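Local atomic coordinates of SusD superfamily protein (Bacteroides thetaiotaomicron VPI-5482, PDB entry 3HDX), a protein that probably binds polysaccharide at the outer membrane and helps in carbohydrate uptake. Residues A[322-327]-A[333-338]. Numbering follows the deposited sequence.
Sequences SYYVQN and PVFSKI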
loop_
_atom_site.group_PDB
_atom_site.type_symbol
_atom_site.label_atom_id
_atom_site.label_comp_id
_atom_site.label_asym_id
_atom_site.label_seq_id
_atom_site.Cartn_x
_atom_site.Cartn_y
_atom_site.Cartn_z
ATOM N N SER A 322 11.409 17.437 14.299
ATOM C CA SER A 322 10.198 16.850 14.818
ATOM C C SER A 322 10.281 15.406 14.316
ATOM O O SER A 322 11.184 15.061 13.516
ATOM C CB SER A 322 8.986 17.547 14.224
ATOM O OG SER A 322 9.000 17.445 12.799
ATOM N N TYR A 323 9.334 14.559 14.712
ATOM C CA TYR A 323 9.399 13.152 14.269
ATOM C C TYR A 323 9.172 12.941 12.763
ATOM O O TYR A 323 9.748 12.021 12.192
ATOM C CB TYR A 323 8.495 12.247 15.090
ATOM C CG TYR A 323 9.135 11.844 16.396
ATOM C CD1 TYR A 323 10.135 10.874 16.420
ATOM C CD2 TYR A 323 8.721 12.377 17.611
ATOM C CE1 TYR A 323 10.749 10.466 17.628
ATOM C CE2 TYR A 323 9.328 11.974 18.824
ATOM C CZ TYR A 323 10.321 11.015 18.819
ATOM O OH TYR A 323 10.910 10.631 20.017
ATOM N N TYR A 324 8.400 13.813 12.129
ATOM C CA TYR A 324 8.186 13.733 10.675
ATOM C C TYR A 324 9.072 14.606 9.817
ATOM O O TYR A 324 9.263 14.285 8.644
ATOM C CB TYR A 324 6.745 14.094 10.339
ATOM C CG TYR A 324 5.719 12.967 10.373
ATOM C CD1 TYR A 324 5.928 11.760 11.053
ATOM C CD2 TYR A 324 4.498 13.156 9.723
ATOM C CE1 TYR A 324 4.968 10.764 11.049
ATOM C CE2 TYR A 324 3.537 12.187 9.727
ATOM C CZ TYR A 324 3.763 10.990 10.391
ATOM O OH TYR A 324 2.856 9.969 10.403
ATOM N N VAL A 325 9.555 15.727 10.368
ATOM C CA VAL A 325 10.208 16.752 9.568
ATOM C C VAL A 325 11.474 17.302 10.244
ATOM O O VAL A 325 11.492 17.572 11.440
ATOM C CB VAL A 325 9.203 17.917 9.326
ATOM C CG1 VAL A 325 9.820 19.005 8.473
ATOM C CG2 VAL A 325 7.906 17.398 8.674
ATOM N N GLN A 326 12.499 17.522 9.445
ATOM C CA GLN A 326 13.759 18.127 9.884
ATOM C C GLN A 326 14.007 19.420 9.113
ATOM O O GLN A 326 13.316 19.737 8.136
ATOM C CB GLN A 326 14.917 17.157 9.694
ATOM C CG GLN A 326 14.959 16.066 10.753
ATOM C CD GLN A 326 16.096 15.113 10.576
ATOM O OE1 GLN A 326 17.161 15.474 10.040
ATOM N NE2 GLN A 326 15.930 13.918 11.102
ATOM N N ASN A 327 14.999 20.190 9.579
ATOM C CA ASN A 327 15.361 21.451 8.933
ATOM C C ASN A 327 14.230 22.462 8.959
ATOM O O ASN A 327 13.999 23.203 7.973
ATOM C CB ASN A 327 15.879 21.253 7.502
ATOM C CG ASN A 327 17.059 20.354 7.412
ATOM O OD1 ASN A 327 17.659 19.964 8.410
ATOM N ND2 ASN A 327 17.451 20.062 6.178
ATOM N N PRO A 333 11.741 22.542 4.497
ATOM C CA PRO A 333 12.024 21.488 5.461
ATOM C C PRO A 333 11.922 20.103 4.812
ATOM O O PRO A 333 11.139 19.902 3.896
ATOM C CB PRO A 333 10.941 21.659 6.535
ATOM C CG PRO A 333 10.051 22.703 6.088
ATOM C CD PRO A 333 10.468 23.232 4.791
ATOM N N VAL A 334 12.690 19.168 5.346
ATOM C CA VAL A 334 12.811 17.821 4.810
ATOM C C VAL A 334 11.838 16.887 5.522
ATOM O O VAL A 334 11.895 16.746 6.751
ATOM C CB VAL A 334 14.235 17.292 4.977
ATOM C CG1 VAL A 334 14.344 15.813 4.582
ATOM C CG2 VAL A 334 15.236 18.148 4.129
ATOM N N PHE A 335 10.988 16.209 4.743
ATOM C CA PHE A 335 10.106 15.178 5.280
ATOM C C PHE A 335 11.003 13.948 5.530
ATOM O O PHE A 335 11.377 13.194 4.606
ATOM C CB PHE A 335 8.978 14.896 4.305
ATOM C CG PHE A 335 8.017 13.869 4.780
ATOM C CD1 PHE A 335 7.069 14.229 5.717
ATOM C CD2 PHE A 335 8.054 12.548 4.323
ATOM C CE1 PHE A 335 6.151 13.337 6.204
ATOM C CE2 PHE A 335 7.109 11.613 4.813
ATOM C CZ PHE A 335 6.153 12.031 5.727
ATOM N N SER A 336 11.343 13.780 6.802
ATOM C CA SER A 336 12.312 12.801 7.251
ATOM C C SER A 336 11.704 11.594 7.960
ATOM O O SER A 336 12.436 10.769 8.504
ATOM C CB SER A 336 13.307 13.527 8.177
ATOM O OG SER A 336 12.628 14.108 9.274
ATOM N N LYS A 337 10.371 11.459 7.928
ATOM C CA LYS A 337 9.687 10.342 8.583
ATOM C C LYS A 337 10.334 8.990 8.256
ATOM O O LYS A 337 10.547 8.170 9.137
ATOM C CB LYS A 337 8.221 10.324 8.160
ATOM C CG LYS A 337 7.402 9.199 8.710
ATOM C CD LYS A 337 6.038 9.167 8.081
ATOM C CE LYS A 337 5.217 7.976 8.578
ATOM N NZ LYS A 337 3.757 8.016 8.150
ATOM N N ILE A 338 10.556 8.770 6.964
ATOM C CA ILE A 338 11.090 7.523 6.410
ATOM C C ILE A 338 12.531 7.838 5.998
ATOM O O ILE A 338 12.783 8.692 5.117
ATOM C CB ILE A 338 10.218 6.993 5.236
ATOM C CG1 ILE A 338 8.746 6.884 5.680
ATOM C CG2 ILE A 338 10.810 5.678 4.716
ATOM C CD1 ILE A 338 7.795 6.235 4.696
HETATM O O HOH W 1 12.247 12.265 11.090
#
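Strands 325-326 and 334-335 pair as a short, buried antiparallel beta hairpin in this largely helical SusD-family protein, its centre about 21 Å from the centre of the chain. Q326 and V334 form the hydrogen-bonded pair: Q326 N donates to V334 O at 2.9 Å, nearly straight at 169°, and V334 N returns a bond to Q326 O. V325 and F335 make the neighbouring non-hydrogen-bonded pair. On the loop side of that pair, V325 CG1, anti to the backbone N (chi1 -179°), packs tightly and diagonally on P333 CB at 3.5 Å. Beyond the strands, S336 N donates to Y324 O at 2.8 Å, but bent. K337 and F335 both approach the Y324 ring from the same side. The extended K337 chain runs alongside the ring and lays CD over its face, a CH-pi contact 3.9 Å from the centroid, while the F335 ring turns an edge toward that face in an offset edge-to-face pair, planes at 74°. F335 also meets F46 edge-to-face. K337 NZ is drawn to the 422-427 region by a salt bridge to E427, and Y324 OH bonds to R422 O. With an alanine in place of Y324 the phenol oxygen is gone, and the K337 methylenes and the F335 edge would probably face a gap, the ammonium being left with one partner fewer. That oxygen, Y324 OH, accepts from K337 NZ at 3.1 Å.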